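Local coordinates for protein acid phosphatase (Bacillus anthracis, PDB 2I34) that probably catalyses the hydrolysis of phosphate monoesters at acid pH, as a magnesium-dependent acid phosphatase of the HAD superfamily, at residues P60-D65 with D108-T113; D119-S124 with K148-L153; S183-F188 with F211-N216. All coordinates share one frame; numbering follows the deposited sequence.

Contact 1. Residues P60-D65 with D108-T113. With MG (magnesium ion), chain C; WO4 (tungstate(VI)ion), chain D.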
loop_
_atom_site.group_PDB
_atom_site.type_symbol
_atom_site.label_atom_id
_atom_site.label_comp_id
_atom_site.label_asym_id
_atom_site.label_seq_id
_atom_site.Cartn_x
_atom_site.Cartn_y
_atom_site.Cartn_z
ATOM N N PRO A 60 -19.201 3.599 21.323
ATOM C CA PRO A 60 -18.147 3.398 20.337
ATOM C C PRO A 60 -18.437 4.040 18.968
ATOM O O PRO A 60 -19.589 4.052 18.502
ATOM C CB PRO A 60 -18.044 1.871 20.231
ATOM C CG PRO A 60 -19.318 1.370 20.643
ATOM C CD PRO A 60 -19.883 2.339 21.656
ATOM N N ALA A 61 -17.389 4.602 18.363
ATOM C CA ALA A 61 -17.419 5.031 16.958
ATOM C C ALA A 61 -16.158 4.624 16.204
ATOM O O ALA A 61 -15.116 4.354 16.799
ATOM C CB ALA A 61 -17.623 6.537 16.847
ATOM N N ILE A 62 -16.286 4.551 14.889
ATOM C CA ILE A 62 -15.130 4.521 13.997
ATOM C C ILE A 62 -15.196 5.728 13.069
ATOM O O ILE A 62 -16.280 6.251 12.795
ATOM C CB ILE A 62 -15.040 3.229 13.165
ATOM C CG1 ILE A 62 -16.265 3.063 12.252
ATOM C CG2 ILE A 62 -14.856 2.026 14.087
ATOM C CD1 ILE A 62 -16.092 2.012 11.185
ATOM N N VAL A 63 -14.026 6.161 12.607
ATOM C CA VAL A 63 -13.893 7.298 11.709
ATOM C C VAL A 63 -13.175 6.806 10.445
ATOM O O VAL A 63 -12.153 6.119 10.525
ATOM C CB VAL A 63 -13.087 8.457 12.377
ATOM C CG1 VAL A 63 -12.621 9.489 11.375
ATOM C CG2 VAL A 63 -13.905 9.120 13.500
ATOM N N LEU A 64 -13.736 7.157 9.292
ATOM C CA LEU A 64 -13.106 6.897 8.014
ATOM C C LEU A 64 -13.068 8.148 7.165
ATOM O O LEU A 64 -14.048 8.908 7.093
ATOM C CB LEU A 64 -13.853 5.815 7.231
ATOM C CG LEU A 64 -14.228 4.527 7.976
ATOM C CD1 LEU A 64 -15.653 4.605 8.514
ATOM C CD2 LEU A 64 -14.023 3.315 7.059
ATOM N N ASP A 65 -11.926 8.336 6.514
ATOM C CA ASP A 65 -11.812 9.166 5.325
ATOM C C ASP A 65 -12.667 8.566 4.193
ATOM O O ASP A 65 -12.986 7.372 4.237
ATOM C CB ASP A 65 -10.353 9.193 4.885
ATOM C CG ASP A 65 -10.160 9.925 3.602
ATOM O OD1 ASP A 65 -10.491 11.126 3.582
ATOM O OD2 ASP A 65 -9.680 9.312 2.607
ATOM N N ASP A 108 -18.599 -4.250 3.135
ATOM C CA ASP A 108 -18.797 -5.365 4.054
ATOM C C ASP A 108 -18.351 -5.032 5.484
ATOM O O ASP A 108 -19.014 -5.416 6.436
ATOM C CB ASP A 108 -18.114 -6.644 3.541
ATOM C CG ASP A 108 -18.882 -7.301 2.382
ATOM O OD1 ASP A 108 -20.086 -7.036 2.212
ATOM O OD2 ASP A 108 -18.284 -8.118 1.654
ATOM N N PHE A 109 -17.246 -4.302 5.630
ATOM C CA PHE A 109 -16.775 -3.895 6.943
ATOM C C PHE A 109 -17.730 -2.874 7.586
ATOM O O PHE A 109 -18.073 -2.989 8.752
ATOM C CB PHE A 109 -15.348 -3.324 6.886
ATOM C CG PHE A 109 -14.953 -2.640 8.159
ATOM C CD1 PHE A 109 -14.712 -3.380 9.305
ATOM C CD2 PHE A 109 -14.899 -1.255 8.239
ATOM C CE1 PHE A 109 -14.389 -2.744 10.508
ATOM C CE2 PHE A 109 -14.603 -0.627 9.436
ATOM C CZ PHE A 109 -14.334 -1.371 10.565
ATOM N N LEU A 110 -18.188 -1.897 6.805
ATOM C CA LEU A 110 -19.114 -0.882 7.314
ATOM C C LEU A 110 -20.466 -1.486 7.752
ATOM O O LEU A 110 -21.031 -1.100 8.779
ATOM C CB LEU A 110 -19.311 0.224 6.262
ATOM C CG LEU A 110 -18.059 1.064 5.992
ATOM C CD1 LEU A 110 -18.188 1.944 4.730
ATOM C CD2 LEU A 110 -17.693 1.892 7.227
ATOM N N LYS A 111 -20.971 -2.445 6.988
ATOM C CA LYS A 111 -22.222 -3.090 7.327
ATOM C C LYS A 111 -22.041 -3.934 8.596
ATOM O O LYS A 111 -22.925 -3.969 9.456
ATOM C CB LYS A 111 -22.737 -3.959 6.168
ATOM C CG LYS A 111 -23.121 -3.179 4.912
ATOM C CD LYS A 111 -24.353 -2.315 5.123
ATOM N N TYR A 112 -20.877 -4.570 8.728
ATOM C CA TYR A 112 -20.554 -5.315 9.943
ATOM C C TYR A 112 -20.519 -4.384 11.166
ATOM O O TYR A 112 -21.127 -4.668 12.199
ATOM C CB TYR A 112 -19.239 -6.075 9.787
ATOM C CG TYR A 112 -18.856 -6.816 11.034
ATOM C CD1 TYR A 112 -19.398 -8.071 11.321
ATOM C CD2 TYR A 112 -17.962 -6.264 11.945
ATOM C CE1 TYR A 112 -19.045 -8.757 12.485
ATOM C CE2 TYR A 112 -17.615 -6.936 13.111
ATOM C CZ TYR A 112 -18.154 -8.181 13.373
ATOM O OH TYR A 112 -17.801 -8.841 14.532
ATOM N N THR A 113 -19.815 -3.268 11.035
ATOM C CA THR A 113 -19.763 -2.248 12.082
ATOM C C THR A 113 -21.157 -1.764 12.508
ATOM O O THR A 113 -21.465 -1.680 13.712
ATOM C CB THR A 113 -18.906 -1.054 11.612
ATOM O OG1 THR A 113 -17.624 -1.539 11.203
ATOM C CG2 THR A 113 -18.724 -0.014 12.716
HETATM MG MG MG C . -8.310 10.042 1.288
HETATM W W WO4 D . -10.727 12.746 1.732
HETATM O O1 WO4 D . -10.900 14.160 0.282
HETATM O O2 WO4 D . -9.288 11.479 1.063
HETATM O O3 WO4 D . -12.578 12.001 1.656
HETATM O O4 WO4 D . -10.280 13.841 3.372
HETATM O O HOH W 1 -7.026 10.877 -0.186
HETATM O O HOH W 2 -7.303 11.058 2.828
#

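Contact 2. Residues D119-S124 with K148-L153. With WO4 (tungstate(VI)ion), chain D.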
loop_
_atom_site.group_PDB
_atom_site.type_symbol
_atom_site.label_atom_id
_atom_site.label_comp_id
_atom_site.label_asym_id
_atom_site.label_seq_id
_atom_site.Cartn_x
_atom_site.Cartn_y
_atom_site.Cartn_z
ATOM N N ASP A 119 -21.514 3.499 15.804
ATOM C CA ASP A 119 -21.589 4.686 14.934
ATOM C C ASP A 119 -20.360 4.861 14.032
ATOM O O ASP A 119 -19.221 4.641 14.451
ATOM C CB ASP A 119 -21.793 5.967 15.756
ATOM C CG ASP A 119 -23.215 6.144 16.226
ATOM O OD1 ASP A 119 -24.147 5.679 15.533
ATOM O OD2 ASP A 119 -23.412 6.771 17.286
ATOM N N ILE A 120 -20.620 5.269 12.792
ATOM C CA ILE A 120 -19.598 5.504 11.784
ATOM C C ILE A 120 -19.630 6.975 11.432
ATOM O O ILE A 120 -20.704 7.533 11.200
ATOM C CB ILE A 120 -19.918 4.750 10.482
ATOM C CG1 ILE A 120 -19.900 3.228 10.700
ATOM C CG2 ILE A 120 -18.965 5.164 9.370
ATOM C CD1 ILE A 120 -20.839 2.475 9.752
ATOM N N TYR A 121 -18.453 7.593 11.358
ATOM C CA TYR A 121 -18.338 8.977 10.866
ATOM C C TYR A 121 -17.372 9.036 9.703
ATOM O O TYR A 121 -16.215 8.606 9.808
ATOM C CB TYR A 121 -17.935 9.943 11.991
ATOM C CG TYR A 121 -19.006 9.970 13.040
ATOM C CD1 TYR A 121 -20.121 10.803 12.903
ATOM C CD2 TYR A 121 -18.965 9.092 14.126
ATOM C CE1 TYR A 121 -21.146 10.786 13.839
ATOM C CE2 TYR A 121 -19.990 9.084 15.089
ATOM C CZ TYR A 121 -21.079 9.922 14.927
ATOM O OH TYR A 121 -22.106 9.903 15.848
ATOM N N TYR A 122 -17.888 9.548 8.594
ATOM C CA TYR A 122 -17.120 9.749 7.382
ATOM C C TYR A 122 -16.607 11.180 7.432
ATOM O O TYR A 122 -17.340 12.138 7.176
ATOM C CB TYR A 122 -17.990 9.522 6.143
ATOM C CG TYR A 122 -18.712 8.187 6.089
ATOM C CD1 TYR A 122 -18.042 7.033 5.676
ATOM C CD2 TYR A 122 -20.065 8.084 6.405
ATOM C CE1 TYR A 122 -18.691 5.814 5.585
ATOM C CE2 TYR A 122 -20.735 6.844 6.342
ATOM C CZ TYR A 122 -20.029 5.708 5.916
ATOM O OH TYR A 122 -20.644 4.466 5.807
ATOM N N ILE A 123 -15.348 11.314 7.818
ATOM C CA ILE A 123 -14.746 12.613 7.968
ATOM C C ILE A 123 -13.863 12.792 6.735
ATOM O O ILE A 123 -12.829 12.146 6.623
ATOM C CB ILE A 123 -13.959 12.732 9.300
ATOM C CG1 ILE A 123 -14.920 12.545 10.468
ATOM C CG2 ILE A 123 -13.268 14.093 9.401
ATOM C CD1 ILE A 123 -14.304 12.815 11.865
ATOM N N SER A 124 -14.289 13.706 5.859
ATOM C CA SER A 124 -13.747 13.868 4.513
ATOM C C SER A 124 -13.523 15.344 4.192
ATOM O O SER A 124 -14.323 16.204 4.580
ATOM C CB SER A 124 -14.736 13.275 3.499
ATOM O OG SER A 124 -14.369 13.581 2.166
ATOM N N LYS A 148 -26.304 13.529 6.722
ATOM C CA LYS A 148 -25.577 14.728 7.147
ATOM C C LYS A 148 -25.021 14.591 8.565
ATOM O O LYS A 148 -23.979 15.150 8.870
ATOM C CB LYS A 148 -26.418 16.016 7.019
ATOM C CG LYS A 148 -27.741 16.059 7.745
ATOM C CD LYS A 148 -28.333 17.488 7.693
ATOM C CE LYS A 148 -29.868 17.512 7.808
ATOM N NZ LYS A 148 -30.369 17.105 9.145
ATOM N N GLU A 149 -25.699 13.831 9.413
ATOM C CA GLU A 149 -25.261 13.643 10.794
ATOM C C GLU A 149 -23.939 12.868 10.884
ATOM O O GLU A 149 -23.150 13.087 11.803
ATOM C CB GLU A 149 -26.350 12.925 11.607
ATOM C CG GLU A 149 -27.568 13.800 11.958
ATOM C CD GLU A 149 -28.499 14.078 10.776
ATOM O OE1 GLU A 149 -28.491 13.304 9.791
ATOM O OE2 GLU A 149 -29.246 15.084 10.833
ATOM N N HIS A 150 -23.686 11.989 9.918
ATOM C CA HIS A 150 -22.501 11.131 9.944
ATOM C C HIS A 150 -21.464 11.437 8.866
ATOM O O HIS A 150 -20.389 10.833 8.850
ATOM C CB HIS A 150 -22.938 9.674 9.835
ATOM C CG HIS A 150 -23.719 9.195 11.023
ATOM N ND1 HIS A 150 -23.177 8.375 11.988
ATOM C CD2 HIS A 150 -24.994 9.435 11.406
ATOM C CE1 HIS A 150 -24.087 8.127 12.915
ATOM N NE2 HIS A 150 -25.199 8.763 12.588
ATOM N N ILE A 151 -21.784 12.355 7.958
ATOM C CA ILE A 151 -20.847 12.761 6.932
ATOM C C ILE A 151 -20.399 14.167 7.269
ATOM O O ILE A 151 -21.148 15.118 7.076
ATOM C CB ILE A 151 -21.465 12.734 5.512
ATOM C CG1 ILE A 151 -22.000 11.337 5.170
ATOM C CG2 ILE A 151 -20.400 13.160 4.485
ATOM C CD1 ILE A 151 -23.034 11.314 4.021
ATOM N N LEU A 152 -19.180 14.279 7.789
ATOM C CA LEU A 152 -18.638 15.547 8.282
ATOM C C LEU A 152 -17.587 16.057 7.307
ATOM O O LEU A 152 -16.444 15.623 7.332
ATOM C CB LEU A 152 -18.040 15.360 9.691
ATOM C CG LEU A 152 -18.881 14.455 10.600
ATOM C CD1 LEU A 152 -18.213 14.250 11.948
ATOM C CD2 LEU A 152 -20.297 15.011 10.772
ATOM N N LEU A 153 -18.009 16.975 6.446
ATOM C CA LEU A 153 -17.177 17.530 5.379
ATOM C C LEU A 153 -16.503 18.811 5.824
ATOM O O LEU A 153 -16.793 19.334 6.901
ATOM C CB LEU A 153 -18.018 17.760 4.118
ATOM C CG LEU A 153 -18.750 16.514 3.592
ATOM C CD1 LEU A 153 -19.402 16.777 2.233
ATOM C CD2 LEU A 153 -17.818 15.283 3.510
HETATM W W WO4 D . -10.727 12.746 1.732
HETATM O O1 WO4 D . -10.900 14.160 0.282
HETATM O O2 WO4 D . -9.288 11.479 1.063
HETATM O O3 WO4 D . -12.578 12.001 1.656
HETATM O O4 WO4 D . -10.280 13.841 3.372
#

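Contact 3. Residues S183-F188 with F211-N216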
loop_
_atom_site.group_PDB
_atom_site.type_symbol
_atom_site.label_atom_id
_atom_site.label_comp_id
_atom_site.label_asym_id
_atom_site.label_seq_id
_atom_site.Cartn_x
_atom_site.Cartn_y
_atom_site.Cartn_z
ATOM N N SER A 183 -2.810 12.564 7.522
ATOM C CA SER A 183 -3.665 13.584 8.137
ATOM C C SER A 183 -5.106 13.105 8.373
ATOM O O SER A 183 -5.906 13.841 8.928
ATOM C CB SER A 183 -3.622 14.904 7.354
ATOM O OG SER A 183 -4.088 14.766 6.031
ATOM N N ASP A 184 -5.424 11.876 7.956
ATOM C CA ASP A 184 -6.643 11.184 8.381
ATOM C C ASP A 184 -6.550 10.640 9.834
ATOM O O ASP A 184 -7.527 10.098 10.371
ATOM C CB ASP A 184 -6.992 10.036 7.407
ATOM C CG ASP A 184 -7.124 10.498 5.951
ATOM O OD1 ASP A 184 -7.410 11.689 5.726
ATOM O OD2 ASP A 184 -6.941 9.666 5.017
ATOM N N PHE A 185 -5.370 10.790 10.444
ATOM C CA PHE A 185 -5.109 10.432 11.829
ATOM C C PHE A 185 -4.631 11.699 12.518
ATOM O O PHE A 185 -4.159 12.631 11.859
ATOM C CB PHE A 185 -4.016 9.356 11.902
ATOM C CG PHE A 185 -4.192 8.258 10.890
ATOM C CD1 PHE A 185 -5.347 7.490 10.888
ATOM C CD2 PHE A 185 -3.225 8.014 9.924
ATOM C CE1 PHE A 185 -5.541 6.484 9.940
ATOM C CE2 PHE A 185 -3.417 7.000 8.960
ATOM C CZ PHE A 185 -4.578 6.242 8.981
ATOM N N THR A 186 -4.724 11.744 13.840
ATOM C CA THR A 186 -4.265 12.944 14.568
ATOM C C THR A 186 -2.734 13.006 14.598
ATOM O O THR A 186 -2.069 11.975 14.710
ATOM C CB THR A 186 -4.750 12.981 16.032
ATOM O OG1 THR A 186 -4.008 12.026 16.802
ATOM C CG2 THR A 186 -6.248 12.682 16.140
ATOM N N GLY A 187 -2.194 14.216 14.474
ATOM C CA GLY A 187 -0.772 14.490 14.728
ATOM C C GLY A 187 0.138 14.449 13.513
ATOM O O GLY A 187 1.350 14.269 13.660
ATOM N N PHE A 188 -0.438 14.600 12.316
ATOM C CA PHE A 188 0.340 14.667 11.072
ATOM C C PHE A 188 -0.038 15.852 10.172
ATOM O O PHE A 188 0.053 15.755 8.947
ATOM C CB PHE A 188 0.191 13.368 10.278
ATOM C CG PHE A 188 0.503 12.128 11.063
ATOM C CD1 PHE A 188 1.774 11.559 11.009
ATOM C CD2 PHE A 188 -0.483 11.497 11.817
ATOM C CE1 PHE A 188 2.064 10.404 11.713
ATOM C CE2 PHE A 188 -0.202 10.328 12.514
ATOM C CZ PHE A 188 1.076 9.787 12.471
ATOM N N PHE A 211 -4.790 3.126 13.929
ATOM C CA PHE A 211 -4.768 3.796 12.663
ATOM C C PHE A 211 -4.647 2.730 11.589
ATOM O O PHE A 211 -3.631 2.027 11.520
ATOM C CB PHE A 211 -3.571 4.750 12.570
ATOM C CG PHE A 211 -3.507 5.799 13.638
ATOM C CD1 PHE A 211 -4.649 6.244 14.314
ATOM C CD2 PHE A 211 -2.274 6.371 13.961
ATOM C CE1 PHE A 211 -4.552 7.234 15.297
ATOM C CE2 PHE A 211 -2.173 7.376 14.935
ATOM C CZ PHE A 211 -3.304 7.800 15.603
ATOM N N ILE A 212 -5.676 2.611 10.745
ATOM C CA ILE A 212 -5.661 1.630 9.663
ATOM C C ILE A 212 -5.389 2.386 8.357
ATOM O O ILE A 212 -6.181 3.235 7.936
ATOM C CB ILE A 212 -6.983 0.836 9.564
ATOM C CG1 ILE A 212 -7.361 0.186 10.914
ATOM C CG2 ILE A 212 -6.906 -0.156 8.434
ATOM C CD1 ILE A 212 -6.310 -0.762 11.546
ATOM N N ILE A 213 -4.259 2.072 7.737
ATOM C CA ILE A 213 -3.745 2.816 6.581
ATOM C C ILE A 213 -3.937 2.032 5.284
ATOM O O ILE A 213 -3.842 0.790 5.262
ATOM C CB ILE A 213 -2.248 3.266 6.816
ATOM C CG1 ILE A 213 -1.665 4.025 5.606
ATOM C CG2 ILE A 213 -1.352 2.092 7.216
ATOM C CD1 ILE A 213 -1.791 5.503 5.701
ATOM N N PHE A 214 -4.244 2.774 4.220
ATOM C CA PHE A 214 -4.436 2.230 2.872
ATOM C C PHE A 214 -3.466 2.881 1.863
ATOM O O PHE A 214 -3.086 4.045 2.042
ATOM C CB PHE A 214 -5.884 2.458 2.431
ATOM C CG PHE A 214 -6.872 1.688 3.244
ATOM C CD1 PHE A 214 -7.068 0.326 3.010
ATOM C CD2 PHE A 214 -7.572 2.299 4.267
ATOM C CE1 PHE A 214 -7.953 -0.397 3.767
ATOM C CE2 PHE A 214 -8.465 1.568 5.043
ATOM C CZ PHE A 214 -8.655 0.210 4.784
ATOM N N PRO A 215 -3.058 2.124 0.809
ATOM C CA PRO A 215 -2.066 2.629 -0.152
ATOM C C PRO A 215 -2.609 3.585 -1.238
ATOM O O PRO A 215 -3.528 3.230 -1.987
ATOM C CB PRO A 215 -1.531 1.346 -0.798
ATOM C CG PRO A 215 -2.731 0.403 -0.779
ATOM C CD PRO A 215 -3.458 0.731 0.506
ATOM N N ASN A 216 -2.025 4.781 -1.324
ATOM C CA ASN A 216 -2.367 5.747 -2.373
ATOM C C ASN A 216 -1.113 6.432 -2.898
ATOM O O ASN A 216 -0.730 7.494 -2.410
ATOM C CB ASN A 216 -3.389 6.773 -1.875
ATOM C CG ASN A 216 -3.740 7.822 -2.917
ATOM O OD1 ASN A 216 -3.340 7.734 -4.063
ATOM N ND2 ASN A 216 -4.490 8.827 -2.508
#

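Contact 1. Residues P60-D65 with D108-T113
Ile-62 and Phe-109 meet from opposite directions: CD1 of Ile-62 lies 3.5 Å from CE2 of the ring and approaches it obliquely. The same methyl also meets Thr-113 tip to tip, with Ile-62 CD1 3.7 Å from Thr-113 CG2. Ile-62 CG1 sits between the backbone N and the carbonyl carbon (chi1 61°), a crowded position, and from there the nearly extended chain carries CD1 to both partners. Two residues along the strand, on the same face, the side chains of Leu-64 and Leu-110 lie alongside each other, pointing opposite ways. Their branches touch at Leu-64 CD1 and Leu-110 CD2, 3.6 Å apart.

The contact is wholly apolar and buried, with no hydrogen bond between the segments. It lays helix 106-115 against one face of the parallel sheet, over strand 59-64. The two short axes run nearly antiparallel, at 161°, with a closest approach of 11.0 Å. This is the layered alpha/beta arrangement of the HAD fold.

Within the helix, Thr-113 OG1 bonds to Phe-109 O at 2.9 Å, arriving from above the carbonyl plane. That oxygen also accepts the helical bond from Thr-113 N. The side-chain bond holds the hydroxyl over the rim of one Phe-109 face, while CG2 makes the closest approach to Ile-62. Beyond this layer, the ring of Phe-109 meets that of Phe-178, and Leu-110 packs on Tyr-122.

The strand leads directly to the metal site. Asp-65 OD2 binds magnesium at 2.0 Å, while OD1 lies 2.5 Å from the tungsten of the tungstate. Asp-67 O and Asp-180 OD1 also bind the metal, with two waters and tungstate O2. Asp-65, Asp-67 and Thr-69 are consistent with the HAD-type DxDx(T/V) motif, whose first aspartate is the family's nucleophile, so Asp-65 probably has that role.

Contact 2. Residues D119-S124 with K148-L153
His-150 uses its side chain to bond to the backbone of the neighbouring strand: ND1 donates to Ile-120 O at 2.7 Å. The carbonyl oxygen lies close to the imidazole plane, and the N-H...O angle is 154°. This bond helps fix the rotation of the ring. His-150 CG stands beside its own backbone N (chi1 -66°), which brings ND1 to the carbonyl.

The ring of Tyr-121 lies nearly parallel to the imidazole, with the planes at 11°. The two are offset so far that little of one ring covers the other, their centroids 4.8 Å from each other. ND1 sits over the rim of one tyrosine face, and Glu-149 O lies at the ring edge. Asp-119 OD1 comes to the imidazole edge near CE1, but the hydrogen bond of its other oxygen goes to His-172.

Further along, the backbones pair as parallel strands. Tyr-122 N bonds to His-150 O, Leu-152 N to Tyr-122 O at 2.9 Å, and Ser-124 N to Leu-152 O. On one face of the sheet Ile-123 CG1 meets Leu-152 CD1 at 4.0 Å. On the other, Tyr-122 CD2 meets Ile-151 CG1.

At the strand end, Ser-124 OG points at tungstate O3, in a hydrogen bond whose very short length is doubtful. Strand 119-125, helix 131-141 and strand 151-154 form a beta-alpha-beta unit at the sheet border, and the oxyanion lies at the C-terminal strand ends, as in HAD phosphatases.

Contact 3. Residues S183-F188 with F211-N216
Phe-185 and Phe-211 run antiparallel alongside each other, and each puts its CB over the other's ring. Their planes are 18° apart, and the rings overlap little, with centroids 4.8 Å from each other. The pair is therefore held mainly by two reciprocal CH-pi contacts. Phe-185 CB stands 3.8 Å from the centroid of the Phe-211 ring, almost on the ring normal. Phe-211 CB lies 3.7 Å from the centroid of the Phe-185 ring, nearer the rim. With CG beside the backbone N (chi1 -44°), the Phe-185 ring is laid alongside Phe-211 CB.

The edge of the Phe-185 ring makes different contacts. Ile-212 O approaches it in the ring plane, 3.6 Å from CZ. Ile-213 CD1 also lies in that plane, 3.9 Å from Phe-185 CE2, and its side chain crosses that of Phe-185 at about a right angle.

Looser apolar packing completes the contact. Phe-211 CE2 lies near the plane of the Phe-188 ring, at its edge, 4.3 Å from Phe-188 CE2. No hydrogen bond joins the two segments.

The loop 183-188 follows strand 172-179 and folds back on strand 211-213, the outermost strand on this side of the sheet. Phe-185 also packs on Phe-177 of strand 172-179, and Phe-188 on helix 193-202. Beyond the strand, Ile-213 O accepts a hydrogen bond from Gln-39 of the second subunit.

All three contacts reach the same parallel sheet, in which strands 59-64 and 119-125 are neighbours. Contacts 1 and 2, with centres 11 Å apart, touch directly. Leu-64 N lies 2.9 Å from Tyr-121 O and Leu-64 O lies 2.8 Å from Ile-123 N, both probable hydrogen bonds. Both contacts reach the tungstate, through Asp-65 and Ser-124. Contact 3 lies across the sheet, at the border opposite that of contact 2, its centre about 15 Å from that of contact 1. Contacts 1 and 3 meet where Asp-65 CB comes 3.4 Å from Asp-184 OD2. Lys-161 ties the site together: it bonds to the tungstate, to Ile-123 O and, in a salt bridge, to Asp-184.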